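Local coordinates for putative MCP-type signal transduction protein (Campylobacter jejuni subsp. jejuni serotype O:2, PDB 4WY9) that probably senses chemical signals in the periplasm, directly or through a partner, as the tandem-PAS sensory domain of the chemoreceptor Tlp1, and so guides chemotaxis, at residues 125-130 and 154-159; 148-153 and 164-169; 206-211 and 219-224; 238-243 and 255-260; 261-266 and 284-289. One frame throughout, in Å; residues are numbered along the deposited sequence. Where two conformers were deposited one is given.

Contact 1 of 5, residues 125-130 and 154-159; sequences SDEIAN and IKMNLE
E127 reaches from the short helix 126-129 to the backbone N of N157, in the segment that carries strand 154-156. Both belong to the first PDC sensor domain of the Cache clan, a PAS-like fold in which helices and loops pack on a central antiparallel sheet. The polar link is one nearly straight hydrogen bond. N157 N gives its proton to E127 OE1 at 2.7 Å, with an angle of 171° at the hydrogen, and meets the lone pair on the side of OE2. CG of E127 lies anti to the backbone N (chi1 -176°) and the chain stays extended beyond it, which carries the carboxylate across to the other segment. The same OE1 lies 3.3 Å from M156 CB, and CD2 of L158 is also close by. The accepting oxygen therefore sits among carbons as well as at an N-H. The apolar part is small. I128 CD1 meets M156 CE at 4.0 Å and L158 CD2 at 4.0 Å, and I128 crosses both side chains at about a right angle. Y80 and F78 of strand 78-83 pack against I128 and L158, so this patch joins the sheet. Capping and water add a second polar link. S125 OG accepts from E127 N at 2.9 Å, an N-cap bond. One water bridges the segments, 2.6 Å from S125 OG, and donates to N157 O at 2.8 Å.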
# COMPACT_ATOMS: atom_id res chain seq x y z
N SER A 125 3.96 -12.62 13.41
CA SER A 125 2.77 -12.40 14.16
C SER A 125 1.56 -12.83 13.39
O SER A 125 1.56 -12.83 12.16
CB SER A 125 2.64 -10.86 14.47
OG SER A 125 1.38 -10.46 14.58
N ASP A 126 0.49 -13.20 14.10
CA ASP A 126 -0.77 -13.54 13.45
C ASP A 126 -1.39 -12.37 12.73
O ASP A 126 -2.31 -12.55 11.91
CB ASP A 126 -1.74 -14.13 14.48
CG ASP A 126 -1.40 -15.59 14.78
OD1 ASP A 126 -1.14 -16.34 13.83
OD2 ASP A 126 -1.37 -15.98 15.95
N GLU A 127 -0.92 -11.15 12.98
CA GLU A 127 -1.39 -9.99 12.23
C GLU A 127 -1.19 -10.22 10.74
O GLU A 127 -1.98 -9.79 9.91
CB GLU A 127 -0.66 -8.74 12.67
CG GLU A 127 -1.12 -7.47 12.04
CD GLU A 127 -0.73 -6.23 12.84
OE1 GLU A 127 0.26 -5.64 12.50
OE2 GLU A 127 -1.36 -5.96 13.86
N ILE A 128 -0.12 -10.95 10.37
CA ILE A 128 0.14 -11.23 8.97
C ILE A 128 -0.87 -12.26 8.42
O ILE A 128 -1.46 -12.05 7.37
CB ILE A 128 1.58 -11.75 8.76
CG1 ILE A 128 2.61 -10.69 9.17
CG2 ILE A 128 1.79 -12.17 7.30
CD1 ILE A 128 2.52 -9.41 8.41
N ALA A 129 -1.06 -13.35 9.14
CA ALA A 129 -1.94 -14.39 8.70
C ALA A 129 -3.37 -13.94 8.58
O ALA A 129 -4.13 -14.44 7.77
CB ALA A 129 -1.84 -15.61 9.61
N ASN A 130 -3.76 -12.96 9.40
CA ASN A 130 -5.12 -12.46 9.43
C ASN A 130 -5.39 -11.24 8.55
O ASN A 130 -6.50 -10.73 8.52
CB ASN A 130 -5.51 -12.17 10.88
CG ASN A 130 -5.65 -13.43 11.74
OD1 ASN A 130 -5.96 -14.51 11.22
ND2 ASN A 130 -5.34 -13.33 13.01
N ILE A 154 -4.43 0.33 6.33
CA ILE A 154 -4.74 -0.27 7.62
C ILE A 154 -3.68 0.09 8.63
O ILE A 154 -2.57 0.48 8.25
CB ILE A 154 -4.86 -1.81 7.56
CG1 ILE A 154 -3.56 -2.47 7.19
CG2 ILE A 154 -6.02 -2.27 6.66
CD1 ILE A 154 -3.54 -3.98 7.33
N LYS A 155 -4.02 -0.03 9.91
CA LYS A 155 -3.04 0.05 10.98
C LYS A 155 -2.34 -1.29 11.13
O LYS A 155 -2.99 -2.36 11.06
CB LYS A 155 -3.72 0.44 12.28
CG LYS A 155 -2.82 0.45 13.51
CD LYS A 155 -3.62 0.33 14.83
CE LYS A 155 -4.72 1.31 15.01
NZ LYS A 155 -5.54 1.01 16.22
N MET A 156 -1.02 -1.26 11.30
CA MET A 156 -0.28 -2.49 11.62
C MET A 156 0.69 -2.19 12.75
O MET A 156 1.03 -1.03 13.03
CB MET A 156 0.48 -3.02 10.43
CG MET A 156 -0.38 -3.47 9.30
SD MET A 156 0.56 -4.15 7.91
CE MET A 156 1.03 -5.74 8.54
N ASN A 157 1.14 -3.24 13.41
CA ASN A 157 2.14 -3.14 14.46
C ASN A 157 2.92 -4.42 14.46
O ASN A 157 2.46 -5.45 14.99
CB ASN A 157 1.50 -2.85 15.82
CG ASN A 157 2.54 -2.55 16.88
OD1 ASN A 157 3.63 -3.14 16.89
ND2 ASN A 157 2.25 -1.60 17.73
N LEU A 158 4.13 -4.38 13.90
CA LEU A 158 4.95 -5.60 13.76
C LEU A 158 6.19 -5.60 14.63
O LEU A 158 6.72 -6.67 14.93
CB LEU A 158 5.34 -5.78 12.32
CG LEU A 158 4.19 -5.96 11.34
CD1 LEU A 158 4.72 -5.99 9.93
CD2 LEU A 158 3.41 -7.22 11.64
N GLU A 159 6.64 -4.42 15.06
CA GLU A 159 7.87 -4.33 15.85
C GLU A 159 7.71 -3.51 17.13
O GLU A 159 8.68 -3.29 17.83
CB GLU A 159 8.99 -3.72 15.02
CG GLU A 159 9.36 -4.53 13.79
CD GLU A 159 10.43 -3.83 12.97
OE1 GLU A 159 10.15 -2.76 12.42
OE2 GLU A 159 11.56 -4.39 12.91
O HOH W 1 1.75 -8.09 15.54

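Contact 2 of 5, residues 148-153 and 164-169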
# COMPACT_ATOMS: atom_id res chain seq x y z
N VAL A 148 -2.93 -10.00 -8.42
CA VAL A 148 -2.24 -9.47 -7.27
C VAL A 148 -3.29 -8.93 -6.33
O VAL A 148 -4.21 -8.23 -6.78
CB VAL A 148 -1.24 -8.37 -7.65
CG1 VAL A 148 -0.51 -7.86 -6.43
CG2 VAL A 148 -0.27 -8.88 -8.72
N TYR A 149 -3.19 -9.23 -5.04
CA TYR A 149 -4.18 -8.82 -4.05
C TYR A 149 -3.64 -7.62 -3.29
O TYR A 149 -2.58 -7.68 -2.69
CB TYR A 149 -4.50 -9.99 -3.14
CG TYR A 149 -5.16 -11.12 -3.85
CD1 TYR A 149 -4.43 -11.95 -4.73
CD2 TYR A 149 -6.51 -11.40 -3.71
CE1 TYR A 149 -5.01 -12.98 -5.40
CE2 TYR A 149 -7.09 -12.45 -4.39
CZ TYR A 149 -6.36 -13.24 -5.25
OH TYR A 149 -6.95 -14.29 -5.92
N ILE A 150 -4.39 -6.51 -3.33
CA ILE A 150 -3.94 -5.27 -2.73
C ILE A 150 -4.97 -4.76 -1.75
O ILE A 150 -6.17 -4.69 -2.08
CB ILE A 150 -3.65 -4.21 -3.79
CG1 ILE A 150 -2.54 -4.74 -4.73
CG2 ILE A 150 -3.21 -2.88 -3.18
CD1 ILE A 150 -2.12 -3.81 -5.79
N GLY A 151 -4.55 -4.46 -0.53
CA GLY A 151 -5.45 -4.05 0.51
C GLY A 151 -5.82 -2.60 0.52
O GLY A 151 -5.42 -1.84 -0.36
N ARG A 152 -6.60 -2.20 1.52
CA ARG A 152 -6.88 -0.80 1.81
C ARG A 152 -5.86 -0.34 2.87
O ARG A 152 -5.17 -1.18 3.49
CB ARG A 152 -8.31 -0.61 2.25
CG ARG A 152 -8.74 -1.49 3.42
CD ARG A 152 -9.80 -0.80 4.28
NE ARG A 152 -9.18 0.33 4.97
CZ ARG A 152 -9.80 1.11 5.82
NH1 ARG A 152 -11.10 0.92 6.06
NH2 ARG A 152 -9.13 2.15 6.35
N PRO A 153 -5.77 0.97 3.14
CA PRO A 153 -4.89 1.41 4.21
C PRO A 153 -5.35 0.88 5.55
O PRO A 153 -6.54 0.97 5.87
CB PRO A 153 -4.97 2.94 4.13
CG PRO A 153 -5.36 3.19 2.72
CD PRO A 153 -6.33 2.12 2.41
N ASP A 164 0.82 3.07 9.57
CA ASP A 164 -0.21 2.99 8.55
C ASP A 164 0.36 2.35 7.29
O ASP A 164 1.45 2.73 6.84
CB ASP A 164 -0.78 4.36 8.28
CG ASP A 164 -1.27 5.00 9.54
OD1 ASP A 164 -2.19 4.46 10.14
OD2 ASP A 164 -0.76 6.08 9.91
N ALA A 165 -0.34 1.38 6.76
CA ALA A 165 0.23 0.48 5.78
C ALA A 165 -0.74 0.07 4.71
O ALA A 165 -1.95 0.13 4.88
CB ALA A 165 0.73 -0.75 6.48
N VAL A 166 -0.18 -0.42 3.59
CA VAL A 166 -0.96 -1.18 2.63
C VAL A 166 -0.20 -2.46 2.29
O VAL A 166 1.04 -2.46 2.25
CB VAL A 166 -1.29 -0.37 1.37
CG1 VAL A 166 -0.01 0.08 0.62
CG2 VAL A 166 -2.20 -1.14 0.44
N ASN A 167 -0.94 -3.53 2.05
CA ASN A 167 -0.35 -4.81 1.76
C ASN A 167 -0.61 -5.24 0.33
O ASN A 167 -1.67 -4.99 -0.23
CB ASN A 167 -0.86 -5.86 2.72
CG ASN A 167 -0.33 -5.66 4.10
OD1 ASN A 167 0.76 -6.16 4.43
ND2 ASN A 167 -1.02 -4.87 4.89
N VAL A 168 0.38 -5.94 -0.23
CA VAL A 168 0.37 -6.46 -1.57
C VAL A 168 0.74 -7.92 -1.45
O VAL A 168 1.75 -8.20 -0.80
CB VAL A 168 1.34 -5.72 -2.48
CG1 VAL A 168 1.37 -6.30 -3.85
CG2 VAL A 168 0.96 -4.19 -2.56
N ALA A 169 -0.04 -8.83 -2.01
CA ALA A 169 0.21 -10.26 -1.81
C ALA A 169 -0.23 -11.11 -2.96
O ALA A 169 -1.15 -10.76 -3.72
CB ALA A 169 -0.47 -10.71 -0.51
O HOH W 2 -3.50 -3.47 3.44
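V148 and V168 meet through their CG1 methyls, each set anti to its own backbone N (chi1 -179° and 177°). The two CG1 atoms lie 3.6 Å apart. I150 packs on the same side of the sheet. Its CG1 runs beside V168 CG2, the two side chains pointing the same way, and I150 CG2 touches V166 CG2 at 4.1 Å. V166 CG2 also rests 3.4 Å from G151 O. Helix 8-51 covers this face, with I35 on I150 and F31 on V166. The backbones run antiparallel. Y149 and A169 form a hydrogen-bonded pair: Y149 N donates to A169 O at 2.9 Å, and A169 N returns a bond to Y149 O. I150 and V168 follow as a non-hydrogen-bonded pair. G151 N then donates to N167 O at 2.9 Å. The N-H...O bonds between the segments end at G151. Farther on, P153 CA still meets A165 O at 3.3 Å in a CA-H...O contact, and a water donates to R152 O and accepts from N167 ND2. N167 OD1 is held by T186 and Y80. R152 turns back on its own segment, where NE and NH2 both donate to P153 O, each at 2.9 Å. Main-chain bonds thus hold 149-151 to 167-169. The chemistry implies a sheet edge fixed by main-chain pairing, with an apolar face packed against the long N-terminal helix.

Contact 3 of 5, residues 206-211 and 219-224. With ACT (acetate ion), chain B.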
# COMPACT_ATOMS: atom_id res chain seq x y z
N GLY A 206 -2.24 26.46 3.65
CA GLY A 206 -3.35 25.59 3.88
C GLY A 206 -3.56 24.52 2.86
O GLY A 206 -4.56 23.80 2.90
N GLU A 207 -2.63 24.37 1.92
CA GLU A 207 -2.70 23.30 0.93
C GLU A 207 -2.77 21.94 1.62
O GLU A 207 -2.00 21.67 2.53
CB GLU A 207 -1.49 23.35 0.00
CG GLU A 207 -1.31 22.17 -0.91
CD GLU A 207 -0.12 22.30 -1.83
OE1 GLU A 207 0.49 23.39 -1.88
OE2 GLU A 207 0.23 21.28 -2.50
N LEU A 208 -3.69 21.08 1.17
CA LEU A 208 -3.80 19.71 1.66
C LEU A 208 -3.33 18.78 0.56
O LEU A 208 -3.79 18.91 -0.57
CB LEU A 208 -5.22 19.37 2.08
CG LEU A 208 -5.84 20.30 3.14
CD1 LEU A 208 -7.30 19.97 3.32
CD2 LEU A 208 -5.10 20.23 4.46
N ARG A 209 -2.47 17.82 0.90
CA ARG A 209 -2.00 16.79 0.00
C ARG A 209 -2.39 15.45 0.57
O ARG A 209 -2.00 15.12 1.70
CB ARG A 209 -0.50 16.92 -0.22
CG ARG A 209 -0.11 18.19 -0.93
CD ARG A 209 1.36 18.47 -0.93
NE ARG A 209 1.81 18.99 0.34
CZ ARG A 209 3.09 19.17 0.68
NH1 ARG A 209 4.05 18.77 -0.13
NH2 ARG A 209 3.39 19.69 1.86
N VAL A 210 -3.18 14.69 -0.17
CA VAL A 210 -3.88 13.52 0.32
C VAL A 210 -3.74 12.37 -0.65
O VAL A 210 -3.87 12.53 -1.86
CB VAL A 210 -5.38 13.84 0.55
CG1 VAL A 210 -6.14 12.64 1.06
CG2 VAL A 210 -5.56 15.05 1.46
N LEU A 211 -3.46 11.17 -0.11
CA LEU A 211 -3.52 9.92 -0.88
C LEU A 211 -4.66 9.09 -0.32
O LEU A 211 -4.69 8.86 0.89
CB LEU A 211 -2.22 9.15 -0.82
CG LEU A 211 -2.18 7.80 -1.50
CD1 LEU A 211 -2.34 7.92 -3.01
CD2 LEU A 211 -0.91 7.04 -1.17
N ALA A 219 -4.90 7.16 3.08
CA ALA A 219 -3.58 6.63 3.40
C ALA A 219 -2.69 7.70 4.00
O ALA A 219 -1.88 7.44 4.90
CB ALA A 219 -2.95 6.09 2.15
N ILE A 220 -2.82 8.92 3.49
CA ILE A 220 -2.03 10.06 3.89
C ILE A 220 -2.90 11.29 3.91
O ILE A 220 -3.61 11.56 2.93
CB ILE A 220 -0.82 10.32 2.97
CG1 ILE A 220 0.13 9.11 2.95
CG2 ILE A 220 -0.05 11.56 3.38
CD1 ILE A 220 1.13 9.14 1.86
N HIS A 221 -2.85 12.05 5.01
CA HIS A 221 -3.49 13.34 5.15
C HIS A 221 -2.60 14.16 6.07
O HIS A 221 -2.06 13.62 7.03
CB HIS A 221 -4.91 13.20 5.69
CG HIS A 221 -5.74 14.44 5.68
ND1 HIS A 221 -5.50 15.51 6.52
CD2 HIS A 221 -6.77 14.82 4.91
CE1 HIS A 221 -6.35 16.48 6.25
NE2 HIS A 221 -7.16 16.06 5.29
N PRO A 222 -2.49 15.47 5.84
CA PRO A 222 -1.71 16.31 6.77
C PRO A 222 -2.14 16.16 8.22
O PRO A 222 -1.32 16.25 9.12
CB PRO A 222 -1.96 17.72 6.23
CG PRO A 222 -2.24 17.55 4.80
CD PRO A 222 -2.95 16.25 4.67
N ASN A 223 -3.43 16.00 8.43
CA ASN A 223 -3.96 15.75 9.76
C ASN A 223 -3.86 14.26 10.02
O ASN A 223 -4.65 13.46 9.52
CB ASN A 223 -5.41 16.26 9.85
CG ASN A 223 -5.98 16.14 11.26
OD1 ASN A 223 -5.44 15.42 12.09
ND2 ASN A 223 -7.03 16.85 11.52
N LYS A 224 -2.90 13.87 10.85
CA LYS A 224 -2.64 12.46 11.08
C LYS A 224 -3.85 11.76 11.65
O LYS A 224 -4.01 10.55 11.45
CB LYS A 224 -1.46 12.31 12.06
CG LYS A 224 -0.28 11.52 11.56
CD LYS A 224 -0.69 10.12 11.15
CE LYS A 224 0.54 9.23 10.87
NZ LYS A 224 1.44 9.11 12.04
C ACT B . -9.88 17.33 3.26
O ACT B . -9.48 17.36 4.46
OXT ACT B . -11.01 17.84 3.00
CH3 ACT B . -9.07 16.67 2.20
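V210 reaches across to I220 and H221, and its side chain can be followed outward. V210 CB lies 3.7 Å from I220 O. CG1 of V210, anti to the backbone N (chi1 -180°), comes to 3.3 Å from I220 O. CG2 of V210 takes the other branch and touches H221 CD2 at 3.7 Å; it also faces the methyl of a bound acetate. The H221 ring is set from both ends. N223 N donates to H221 ND1 at 2.9 Å, nearly in the ring plane. On the far side H221 NE2 donates to acetate O at 2.8 Å, with an angle of 169° at the hydrogen. L208 lines the same place: CD1 approaches the acetate, while L208 CD2 touches P222 CG at 3.9 Å, the two side chains crossing at about a right angle. Farther along, L211 pairs with I220. L211 N donates to I220 O, and L211 O accepts from both A219 N, at 2.8 Å, and I220 N. CD2 of L211 packs on A219 CB. Y257 and S260 complete the grip on the acetate, which probably came from the crystallisation liquor. A219 and I220 facing L211 together make a classic beta bulge in the hairpin of strands 209-213 and 218-220, at one edge of the five-stranded antiparallel sheet of the second PAS-like module.

Contact 4 of 5, residues 238-243 and 255-260; sequences KGAQET and FNYIAS. With ACT (acetate ion), chain B.
G239 O approaches the backbone of strand 253-258 at Y257 and I258, accepting from I258 N at 3.2 Å with the donor well above the carbonyl plane, and taking a CA-H...O contact from Y257. A240, E242 and T243 then pack on the strand. A240 CB touches Y257 CE1 at 3.6 Å. T243 crosses the same tyrosine at about a right angle, and T243 OG1 lies 3.4 Å from both Y257 CD1 and F255 CB. F255 has one ring face under T243 CA and E242 O. E242 is extended beyond CG, which is anti to the backbone N (chi1 -172°). E242 OE2 comes to 3.5 Å from F255 CD1, with the carboxylate and ring planes 57° apart. Water joins what the side chains do not. One water donates to E242 OE1 and accepts from N256 N at 2.9 Å. Another accepts from T243 N and lies by G239 O and N256 O. At the other end of the strand Y257 OH donates to acetate OXT at 2.6 Å, while S260 N donates to the same oxygen and S260 OG to acetate O. H221 also binds this ion, which probably came from the crystallisation liquor and lies beside the contact. The arrangement places the start of helix 241-249 against the edge strand 253-258 of the five-stranded antiparallel sheet of a PAS-like module.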
# COMPACT_ATOMS: atom_id res chain seq x y z
N LYS A 238 -22.11 19.23 1.11
CA LYS A 238 -22.52 19.15 -0.29
C LYS A 238 -21.43 19.72 -1.22
O LYS A 238 -21.30 19.27 -2.35
CB LYS A 238 -23.83 19.92 -0.50
CG LYS A 238 -24.31 19.86 -1.94
CD LYS A 238 -25.64 20.61 -2.13
CE LYS A 238 -26.20 20.38 -3.54
NZ LYS A 238 -27.32 21.31 -3.83
N GLY A 239 -20.65 20.67 -0.72
CA GLY A 239 -19.60 21.29 -1.52
C GLY A 239 -18.37 20.41 -1.74
O GLY A 239 -17.41 20.83 -2.39
N ALA A 240 -18.39 19.18 -1.21
CA ALA A 240 -17.30 18.23 -1.37
C ALA A 240 -17.70 17.11 -2.33
O ALA A 240 -16.84 16.33 -2.79
CB ALA A 240 -16.89 17.68 -0.06
N GLN A 241 -18.98 16.98 -2.60
CA GLN A 241 -19.48 15.79 -3.24
C GLN A 241 -19.06 15.61 -4.69
O GLN A 241 -18.88 14.49 -5.16
CB GLN A 241 -21.01 15.76 -3.14
CG GLN A 241 -21.52 15.71 -1.72
CD GLN A 241 -21.03 14.51 -0.94
OE1 GLN A 241 -20.93 13.41 -1.48
NE2 GLN A 241 -20.72 14.72 0.31
N GLU A 242 -18.89 16.71 -5.43
CA GLU A 242 -18.45 16.60 -6.81
C GLU A 242 -17.07 15.94 -6.88
O GLU A 242 -16.80 15.11 -7.77
CB GLU A 242 -18.40 17.96 -7.48
CG GLU A 242 -18.13 17.86 -8.96
CD GLU A 242 -18.13 19.21 -9.66
OE1 GLU A 242 -18.20 20.25 -8.94
OE2 GLU A 242 -18.03 19.22 -10.91
N THR A 243 -16.20 16.34 -5.98
CA THR A 243 -14.85 15.78 -5.91
C THR A 243 -14.92 14.30 -5.57
O THR A 243 -14.19 13.48 -6.16
CB THR A 243 -14.00 16.55 -4.90
OG1 THR A 243 -13.90 17.92 -5.34
CG2 THR A 243 -12.64 15.96 -4.75
N PHE A 255 -11.83 20.81 -9.26
CA PHE A 255 -13.14 21.12 -8.76
C PHE A 255 -13.12 22.22 -7.72
O PHE A 255 -12.13 22.40 -7.02
CB PHE A 255 -13.77 19.85 -8.14
CG PHE A 255 -13.77 18.68 -9.04
CD1 PHE A 255 -14.69 18.55 -10.03
CD2 PHE A 255 -12.77 17.73 -8.94
CE1 PHE A 255 -14.68 17.49 -10.91
CE2 PHE A 255 -12.73 16.65 -9.81
CZ PHE A 255 -13.70 16.52 -10.78
N ASN A 256 -14.23 22.91 -7.58
CA ASN A 256 -14.50 23.66 -6.37
C ASN A 256 -14.76 22.65 -5.26
O ASN A 256 -15.47 21.67 -5.46
CB ASN A 256 -15.70 24.59 -6.56
CG ASN A 256 -15.36 25.85 -7.38
OD1 ASN A 256 -14.40 25.89 -8.16
ND2 ASN A 256 -16.17 26.83 -7.26
N TYR A 257 -14.20 22.89 -4.08
CA TYR A 257 -14.22 21.91 -3.01
C TYR A 257 -14.17 22.59 -1.66
O TYR A 257 -13.34 23.42 -1.42
CB TYR A 257 -12.99 20.99 -3.16
CG TYR A 257 -12.80 19.95 -2.08
CD1 TYR A 257 -13.58 18.80 -2.05
CD2 TYR A 257 -11.81 20.09 -1.11
CE1 TYR A 257 -13.40 17.85 -1.09
CE2 TYR A 257 -11.62 19.13 -0.13
CZ TYR A 257 -12.43 18.02 -0.12
OH TYR A 257 -12.28 17.07 0.85
N ILE A 258 -15.06 22.18 -0.76
CA ILE A 258 -15.03 22.67 0.61
C ILE A 258 -14.41 21.59 1.48
O ILE A 258 -14.98 20.51 1.63
CB ILE A 258 -16.42 23.05 1.13
CG1 ILE A 258 -17.01 24.16 0.25
CG2 ILE A 258 -16.33 23.46 2.58
CD1 ILE A 258 -18.38 24.58 0.68
N ALA A 259 -13.23 21.89 2.02
CA ALA A 259 -12.43 20.90 2.73
C ALA A 259 -12.96 20.63 4.13
O ALA A 259 -13.81 21.35 4.63
CB ALA A 259 -10.99 21.36 2.81
N SER A 260 -12.45 19.56 4.75
CA SER A 260 -12.91 19.15 6.06
C SER A 260 -12.61 20.20 7.13
O SER A 260 -13.27 20.22 8.18
CB SER A 260 -12.26 17.81 6.46
OG SER A 260 -10.86 17.95 6.57
C ACT B . -9.88 17.33 3.26
O ACT B . -9.48 17.36 4.46
OXT ACT B . -11.01 17.84 3.00
CH3 ACT B . -9.07 16.67 2.20
O HOH W 3 -16.34 19.17 -4.73
O HOH W 4 -16.40 22.31 -9.40
O HOH W 5 -18.24 21.53 -6.33

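Contact 5 of 5, residues 261-266 and 284-289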
# COMPACT_ATOMS: atom_id res chain seq x y z
N ASP A 261 -11.59 21.02 6.91
CA ASP A 261 -11.27 22.12 7.85
C ASP A 261 -12.12 23.37 7.56
O ASP A 261 -11.87 24.42 8.17
CB ASP A 261 -9.76 22.50 7.77
CG ASP A 261 -9.26 22.82 6.36
OD1 ASP A 261 -10.06 23.21 5.51
OD2 ASP A 261 -7.97 22.73 6.12
N GLY A 262 -13.06 23.29 6.61
CA GLY A 262 -13.94 24.38 6.27
C GLY A 262 -13.49 25.27 5.14
O GLY A 262 -14.26 26.15 4.71
N ASP A 263 -12.27 25.09 4.67
CA ASP A 263 -11.72 25.99 3.68
C ASP A 263 -12.33 25.77 2.30
O ASP A 263 -12.22 24.69 1.70
CB ASP A 263 -10.20 25.83 3.54
CG ASP A 263 -9.41 26.40 4.71
OD1 ASP A 263 -9.98 27.12 5.55
OD2 ASP A 263 -8.19 26.18 4.74
N ASP A 264 -12.90 26.84 1.75
CA ASP A 264 -13.38 26.86 0.39
C ASP A 264 -12.18 26.86 -0.56
O ASP A 264 -11.35 27.78 -0.51
CB ASP A 264 -14.27 28.08 0.18
CG ASP A 264 -15.04 28.05 -1.11
OD1 ASP A 264 -14.80 27.19 -1.95
OD2 ASP A 264 -15.93 28.91 -1.25
N SER A 265 -12.06 25.84 -1.40
CA SER A 265 -10.82 25.55 -2.08
C SER A 265 -11.01 25.21 -3.55
O SER A 265 -12.12 24.90 -4.00
CB SER A 265 -10.10 24.36 -1.41
OG SER A 265 -9.96 24.56 0.01
N TYR A 266 -9.90 25.25 -4.30
CA TYR A 266 -9.77 24.50 -5.53
C TYR A 266 -9.16 23.15 -5.17
O TYR A 266 -8.26 23.08 -4.32
CB TYR A 266 -8.91 25.23 -6.55
CG TYR A 266 -9.47 26.57 -6.95
CD1 TYR A 266 -10.62 26.66 -7.71
CD2 TYR A 266 -8.83 27.75 -6.59
CE1 TYR A 266 -11.16 27.89 -8.07
CE2 TYR A 266 -9.35 28.97 -6.95
CZ TYR A 266 -10.51 29.04 -7.70
OH TYR A 266 -11.02 30.27 -8.04
N THR A 284 -5.33 20.30 -2.62
CA THR A 284 -6.15 21.49 -2.54
C THR A 284 -5.34 22.77 -2.43
O THR A 284 -4.16 22.77 -2.03
CB THR A 284 -7.07 21.45 -1.35
OG1 THR A 284 -6.32 21.63 -0.16
CG2 THR A 284 -7.86 20.17 -1.30
N ALA A 285 -6.00 23.88 -2.79
CA ALA A 285 -5.52 25.24 -2.56
C ALA A 285 -6.70 26.06 -2.08
O ALA A 285 -7.63 26.29 -2.84
CB ALA A 285 -4.92 25.84 -3.82
N PRO A 286 -6.70 26.49 -0.79
CA PRO A 286 -7.78 27.40 -0.35
C PRO A 286 -7.86 28.61 -1.25
O PRO A 286 -6.82 29.22 -1.56
CB PRO A 286 -7.38 27.78 1.08
CG PRO A 286 -6.57 26.60 1.53
CD PRO A 286 -5.79 26.17 0.32
N LYS A 287 -9.07 29.00 -1.64
CA LYS A 287 -9.21 30.13 -2.58
C LYS A 287 -8.65 31.39 -1.99
O LYS A 287 -8.02 32.20 -2.67
CB LYS A 287 -10.66 30.29 -2.99
CG LYS A 287 -11.20 29.15 -3.81
CD LYS A 287 -12.66 29.21 -4.08
CE LYS A 287 -13.20 28.04 -4.81
NZ LYS A 287 -14.62 27.94 -4.87
N TYR A 288 -8.84 31.60 -0.69
CA TYR A 288 -8.33 32.82 -0.06
C TYR A 288 -6.79 32.85 -0.14
O TYR A 288 -6.20 33.92 -0.35
CB TYR A 288 -8.77 32.89 1.40
CG TYR A 288 -8.44 34.19 2.03
CD1 TYR A 288 -9.31 35.29 1.95
CD2 TYR A 288 -7.22 34.38 2.69
CE1 TYR A 288 -8.98 36.49 2.51
CE2 TYR A 288 -6.89 35.61 3.25
CZ TYR A 288 -7.77 36.65 3.18
OH TYR A 288 -7.47 37.89 3.73
N SER A 289 -6.14 31.67 -0.03
CA SER A 289 -4.69 31.61 -0.10
C SER A 289 -4.18 31.93 -1.50
O SER A 289 -3.12 32.49 -1.69
CB SER A 289 -4.22 30.22 0.32
OG SER A 289 -4.63 29.93 1.62
O HOH W 6 -10.62 29.98 1.05
O HOH W 7 -16.69 29.78 -3.70
O HOH W 8 -8.05 22.96 1.36
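Y266 lies under the aliphatic chain of K287, whose CG stands over one ring face, offset toward the rim. K287 CG is 3.6 Å from Y266 CE2 in a CH-pi contact, and the side chains cross at about a right angle. The lysine is extended beyond CG, which lies anti to the carbonyl carbon (chi1 -66°). K287 NZ meets D264 OD1 at 3.0 Å in a salt bridge, from above the carboxylate plane. A water links NZ to D264 OD2. The strands pair through Y266 N to A285 O and A285 N to Y266 O, the latter at 2.8 Å. K287 N then donates to D264 O with an angle of 174° at the hydrogen. S265 OG donates to D263 O, and a water joins it to T284 OG1, which also accepts from L208 N. Y266 OH is hydrogen-bonded to T9 OG1 of helix 8-51. K287 thus binds D264 by main chain and side chain, so polar and apolar forces together fasten the first turn of helix 287-291 to the hairpin.

Following the chain, contact 1 opens first, and its loop from 125 to 159 crosses contact 2: segment 148-153 falls inside that loop, and 164-169 after it. Contact 2 closes the loop carrying strand 154-156. Both lie in the first PDC sensor domain of the methyl-accepting chemotaxis protein-like family and meet where strand 154-156 pairs with strand 163-173, I154 O with A165 N. Contacts 3, 4 and 5 follow in series. Contact 3 closes a short hairpin, contact 4 a helix-to-strand loop, and contact 5 a longer hairpin. All three reach one five-stranded sheet: 206-211 borders 284-289, and 255-260 borders 261-266. Acetate joins contacts 3 and 4. P153 against A219 and D164 against K224 connect the two halves.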